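Local coordinates for sorting nexin GRD19 (Saccharomyces cerevisiae, PDB 1OCS), which binds phosphatidylinositol 3-phosphate and is required for retention of late Golgi membrane proteins, as part of the retrieval machinery at the prevacuolar compartment, at residues A[80-85]-A[125-130]; A[114-117]-A[121-124]. All blocks are in the same frame, centred on the assembly; numbering follows the deposited sequence.

Contact 1. Residues A[80-85]-A[125-130]; sequences RRYSDF and EERRQG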
loop_
_atom_site.group_PDB
_atom_site.type_symbol
_atom_site.label_atom_id
_atom_site.label_comp_id
_atom_site.label_asym_id
_atom_site.label_seq_id
_atom_site.Cartn_x
_atom_site.Cartn_y
_atom_site.Cartn_z
ATOM N N ARG A 80 -4.993 4.294 2.845
ATOM C CA ARG A 80 -5.399 3.529 1.674
ATOM C C ARG A 80 -6.435 2.466 2.021
ATOM O O ARG A 80 -6.301 1.762 3.028
ATOM C CB ARG A 80 -4.181 2.825 1.058
ATOM C CG ARG A 80 -3.094 3.752 0.545
ATOM C CD ARG A 80 -3.537 4.479 -0.714
ATOM N NE ARG A 80 -2.457 5.286 -1.286
ATOM C CZ ARG A 80 -2.388 6.613 -1.224
ATOM N NH1 ARG A 80 -3.338 7.314 -0.606
ATOM N NH2 ARG A 80 -1.372 7.245 -1.799
ATOM N N ARG A 81 -7.461 2.359 1.179
ATOM C CA ARG A 81 -8.505 1.352 1.353
ATOM C C ARG A 81 -7.926 0.071 0.776
ATOM O O ARG A 81 -6.977 0.112 -0.009
ATOM C CB ARG A 81 -9.751 1.691 0.531
ATOM C CG ARG A 81 -10.502 2.961 0.906
ATOM C CD ARG A 81 -11.495 3.274 -0.214
ATOM N NE ARG A 81 -12.476 4.306 0.112
ATOM C CZ ARG A 81 -13.757 4.070 0.389
ATOM N NH1 ARG A 81 -14.573 5.082 0.668
ATOM N NH2 ARG A 81 -14.230 2.827 0.390
ATOM N N TYR A 82 -8.498 -1.066 1.146
ATOM C CA TYR A 82 -8.029 -2.327 0.603
ATOM C C TYR A 82 -8.159 -2.266 -0.918
ATOM O O TYR A 82 -7.324 -2.796 -1.645
ATOM C CB TYR A 82 -8.861 -3.483 1.152
ATOM C CG TYR A 82 -8.388 -4.830 0.675
ATOM C CD1 TYR A 82 -8.958 -5.438 -0.445
ATOM C CD2 TYR A 82 -7.348 -5.489 1.332
ATOM C CE1 TYR A 82 -8.502 -6.675 -0.896
ATOM C CE2 TYR A 82 -6.887 -6.720 0.886
ATOM C CZ TYR A 82 -7.467 -7.306 -0.225
ATOM O OH TYR A 82 -6.997 -8.522 -0.659
ATOM N N SER A 83 -9.208 -1.609 -1.402
ATOM C CA SER A 83 -9.406 -1.497 -2.844
ATOM C C SER A 83 -8.284 -0.692 -3.504
ATOM O O SER A 83 -7.977 -0.906 -4.676
ATOM C CB SER A 83 -10.768 -0.862 -3.157
ATOM O OG SER A 83 -10.915 0.387 -2.518
ATOM N N ASP A 84 -7.669 0.231 -2.761
ATOM C CA ASP A 84 -6.570 1.013 -3.320
ATOM C C ASP A 84 -5.367 0.091 -3.539
ATOM O O ASP A 84 -4.641 0.235 -4.521
ATOM C CB ASP A 84 -6.175 2.171 -2.391
ATOM C CG ASP A 84 -7.230 3.270 -2.340
ATOM O OD1 ASP A 84 -7.809 3.606 -3.396
ATOM O OD2 ASP A 84 -7.470 3.805 -1.243
ATOM N N PHE A 85 -5.155 -0.843 -2.613
ATOM C CA PHE A 85 -4.060 -1.802 -2.731
ATOM C C PHE A 85 -4.313 -2.692 -3.951
ATOM O O PHE A 85 -3.383 -3.034 -4.691
ATOM C CB PHE A 85 -3.970 -2.681 -1.474
ATOM C CG PHE A 85 -3.286 -2.016 -0.304
ATOM C CD1 PHE A 85 -1.915 -2.169 -0.106
ATOM C CD2 PHE A 85 -4.013 -1.258 0.607
ATOM C CE1 PHE A 85 -1.275 -1.578 0.990
ATOM C CE2 PHE A 85 -3.381 -0.662 1.709
ATOM C CZ PHE A 85 -2.011 -0.824 1.897
ATOM N N GLU A 125 -7.937 -6.873 11.194
ATOM C CA GLU A 125 -6.611 -7.137 11.748
ATOM C C GLU A 125 -5.825 -8.066 10.828
ATOM O O GLU A 125 -4.616 -7.902 10.653
ATOM C CB GLU A 125 -6.719 -7.757 13.146
ATOM C CG GLU A 125 -5.377 -8.185 13.725
ATOM C CD GLU A 125 -4.390 -7.038 13.859
ATOM O OE1 GLU A 125 -3.192 -7.313 14.093
ATOM O OE2 GLU A 125 -4.807 -5.864 13.738
ATOM N N GLU A 126 -6.512 -9.041 10.240
ATOM C CA GLU A 126 -5.862 -9.973 9.329
ATOM C C GLU A 126 -5.394 -9.230 8.085
ATOM O O GLU A 126 -4.320 -9.506 7.558
ATOM C CB GLU A 126 -6.818 -11.109 8.949
ATOM C CG GLU A 126 -7.162 -12.021 10.127
ATOM C CD GLU A 126 -8.016 -13.217 9.734
ATOM O OE1 GLU A 126 -9.174 -13.017 9.301
ATOM O OE2 GLU A 126 -7.523 -14.361 9.861
ATOM N N ARG A 127 -6.196 -8.278 7.617
ATOM C CA ARG A 127 -5.811 -7.499 6.450
ATOM C C ARG A 127 -4.646 -6.582 6.794
ATOM O O ARG A 127 -3.716 -6.433 6.005
ATOM C CB ARG A 127 -6.986 -6.668 5.932
ATOM C CG ARG A 127 -7.949 -7.484 5.100
ATOM C CD ARG A 127 -8.981 -6.637 4.376
ATOM N NE ARG A 127 -9.574 -7.420 3.296
ATOM C CZ ARG A 127 -10.560 -7.008 2.511
ATOM N NH1 ARG A 127 -11.091 -5.803 2.677
ATOM N NH2 ARG A 127 -11.002 -7.811 1.550
ATOM N N ARG A 128 -4.702 -5.971 7.972
ATOM C CA ARG A 128 -3.637 -5.073 8.403
ATOM C C ARG A 128 -2.302 -5.818 8.378
ATOM O O ARG A 128 -1.343 -5.364 7.760
ATOM C CB ARG A 128 -3.906 -4.564 9.818
ATOM C CG ARG A 128 -2.996 -3.425 10.243
ATOM C CD ARG A 128 -2.586 -3.576 11.691
ATOM N NE ARG A 128 -1.755 -4.760 11.864
ATOM C CZ ARG A 128 -1.304 -5.200 13.033
ATOM N NH1 ARG A 128 -0.551 -6.292 13.079
ATOM N NH2 ARG A 128 -1.608 -4.555 14.155
ATOM N N GLN A 129 -2.253 -6.966 9.054
ATOM C CA GLN A 129 -1.038 -7.778 9.110
ATOM C C GLN A 129 -0.608 -8.218 7.720
ATOM O O GLN A 129 0.561 -8.100 7.361
ATOM C CB GLN A 129 -1.253 -9.021 9.981
ATOM C CG GLN A 129 -1.558 -8.715 11.433
ATOM C CD GLN A 129 -1.693 -9.965 12.283
ATOM O OE1 GLN A 129 -2.108 -9.895 13.440
ATOM N NE2 GLN A 129 -1.336 -11.114 11.716
ATOM N N GLY A 130 -1.556 -8.733 6.944
ATOM C CA GLY A 130 -1.238 -9.179 5.601
ATOM C C GLY A 130 -0.726 -8.048 4.730
ATOM O O GLY A 130 0.296 -8.183 4.051
#
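R127 NH2 is held in two ways: it takes part in a hydrogen bond with the carbonyl oxygen of G111 and rests over the ring of Y82, 3.7 Å from Y82 CE1. The whole guanidinium lies flat on that ring, the planes only 5° apart and R127 CZ 3.6 Å from the ring centroid, which makes a cation-pi stack. R127 NH1 sits nearer the root of the tyrosine, 3.5 Å from Y82 CG, while R127 NE and CD run over CD2. The ring is swung across to meet the arginine because Y82 CG stands anti to the backbone N (chi1 -177°). Both partners of the stack are tied to the same loop by hydrogen bonds, Y82 OH to P110 O and R127 NH2 to G111 O. A leucine in place of this tyrosine would probably leave the R127 guanidinium less firmly held flat and P110 O without its phenol partner. At the start of helix 82-89, R81 is the N-cap and its N donates a nearly straight hydrogen bond to D84 OD2 (2.8 Å), the side-chain half of a capping box. R81, S83 and R127 all bind the lipid, and the sequence RRYS at a strand-to-helix junction, with a second arginine on a later helix, is the hallmark of the phosphoinositide pocket of PX domains.

Contact 2. Residues A[114-117]-A[121-124]; sequences LLSN and NEVI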
loop_
_atom_site.group_PDB
_atom_site.type_symbol
_atom_site.label_atom_id
_atom_site.label_comp_id
_atom_site.label_asym_id
_atom_site.label_seq_id
_atom_site.Cartn_x
_atom_site.Cartn_y
_atom_site.Cartn_z
ATOM N N LEU A 114 -13.218 -13.346 1.259
ATOM C CA LEU A 114 -13.987 -12.911 2.415
ATOM C C LEU A 114 -15.117 -13.886 2.731
ATOM O O LEU A 114 -15.988 -14.133 1.897
ATOM C CB LEU A 114 -14.563 -11.516 2.155
ATOM C CG LEU A 114 -14.190 -10.387 3.122
ATOM C CD1 LEU A 114 -12.682 -10.303 3.285
ATOM C CD2 LEU A 114 -14.744 -9.073 2.593
ATOM N N LEU A 115 -15.089 -14.449 3.933
ATOM C CA LEU A 115 -16.128 -15.378 4.367
ATOM C C LEU A 115 -16.630 -14.900 5.722
ATOM O O LEU A 115 -17.500 -15.515 6.336
ATOM C CB LEU A 115 -15.575 -16.800 4.487
ATOM C CG LEU A 115 -16.625 -17.879 4.784
ATOM C CD1 LEU A 115 -17.682 -17.883 3.686
ATOM C CD2 LEU A 115 -15.955 -19.246 4.881
ATOM N N SER A 116 -16.061 -13.788 6.174
ATOM C CA SER A 116 -16.419 -13.172 7.443
ATOM C C SER A 116 -16.781 -11.708 7.178
ATOM O O SER A 116 -16.400 -11.151 6.150
ATOM C CB SER A 116 -15.234 -13.265 8.410
ATOM O OG SER A 116 -15.530 -12.650 9.648
ATOM N N ASN A 117 -17.522 -11.097 8.097
ATOM C CA ASN A 117 -17.940 -9.700 7.971
ATOM C C ASN A 117 -16.721 -8.806 7.740
ATOM O O ASN A 117 -15.815 -8.767 8.567
ATOM C CB ASN A 117 -18.669 -9.267 9.247
ATOM C CG ASN A 117 -19.256 -7.867 9.152
ATOM O OD1 ASN A 117 -20.075 -7.477 9.985
ATOM N ND2 ASN A 117 -18.843 -7.106 8.148
ATOM N N ASN A 121 -13.345 -7.199 13.537
ATOM C CA ASN A 121 -11.963 -6.981 13.960
ATOM C C ASN A 121 -11.081 -8.076 13.374
ATOM O O ASN A 121 -9.928 -7.842 13.005
ATOM C CB ASN A 121 -11.871 -7.002 15.488
ATOM C CG ASN A 121 -12.548 -5.805 16.134
ATOM O OD1 ASN A 121 -12.828 -5.804 17.336
ATOM N ND2 ASN A 121 -12.804 -4.773 15.339
ATOM N N GLU A 122 -11.647 -9.273 13.282
ATOM C CA GLU A 122 -10.947 -10.432 12.751
ATOM C C GLU A 122 -10.382 -10.113 11.374
ATOM O O GLU A 122 -9.172 -10.176 11.156
ATOM C CB GLU A 122 -11.913 -11.614 12.622
ATOM C CG GLU A 122 -12.916 -11.745 13.762
ATOM C CD GLU A 122 -14.093 -12.641 13.396
ATOM O OE1 GLU A 122 -14.827 -12.306 12.439
ATOM O OE2 GLU A 122 -14.283 -13.679 14.064
ATOM N N VAL A 123 -11.277 -9.776 10.450
ATOM C CA VAL A 123 -10.894 -9.467 9.081
ATOM C C VAL A 123 -9.967 -8.264 8.956
ATOM O O VAL A 123 -8.957 -8.328 8.258
ATOM C CB VAL A 123 -12.146 -9.230 8.198
ATOM C CG1 VAL A 123 -11.734 -8.728 6.822
ATOM C CG2 VAL A 123 -12.936 -10.522 8.061
ATOM N N ILE A 124 -10.305 -7.170 9.628
ATOM C CA ILE A 124 -9.492 -5.962 9.550
ATOM C C ILE A 124 -8.071 -6.180 10.069
ATOM O O ILE A 124 -7.108 -5.735 9.447
ATOM C CB ILE A 124 -10.164 -4.787 10.300
ATOM C CG1 ILE A 124 -11.479 -4.420 9.597
ATOM C CG2 ILE A 124 -9.240 -3.574 10.316
ATOM C CD1 ILE A 124 -12.259 -3.294 10.259
#
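The segment that folds back onto the first turn of helix 121-139 belongs to the loop following the proline-rich stretch of the PX domain, which probably corresponds to the membrane-attachment loop of this family. V123 is the buried residue of the meeting. Its two methyls divide the work: CG2 lies against the S116 side chain, 3.6 Å from S116 CB, and against the backbone at N117 O, 3.4 Å away, whereas CG1 faces L114 CD1 at 4.0 Å. With V123 CG1 anti to its own amide nitrogen (chi1 172°), the branched carbon can address both parts of the loop at once, a task suited to a short, stiff valine. L114, the larger side chain, crosses V123 at about a right angle and approaches with one terminal methyl. Beside this apolar patch S116 OG comes 2.9 Å from E122 OE1. The bond is weak, and S116 OG also meets S120 OG weakly. E122 OE1 and N117 O both lie within hydrogen-bonding range of the OG of S120, the residue just before the helix, whose single hydroxyl proton can serve one at a time, while V123 N donates weakly to that OG. A small serine fits at S116 because its CB packs on the valine while its hydroxyl looks to the carboxylate. E122, in the first turn, is also placed where its negative charge would probably be favoured by the helix start. The contact itself is small, one buried valine and weak, shared polar bonds, and would probably add only modestly to holding 114-117 against the helix.

In the fold
Both contacts use helix 121-139: contact 2 takes its first turn, contact 1 the residues directly after. Along the chain 80-85 comes first, then 114-117, 121-124 and 125-130, so the short loop-to-helix return of contact 2 falls wholly within the long excursion spanned by contact 1. Their centres are about 11 Å apart, contact 1 buried nearer the middle of the chain and contact 2 at the surface. They meet where R127 NH2 packs 3.5 Å from L114 CD1. The lipid-binding arginine is therefore bordered by both the strand-to-helix junction at 80-85 and the loop, which also carries K112, joining pocket and probable membrane-facing loop in one PX domain.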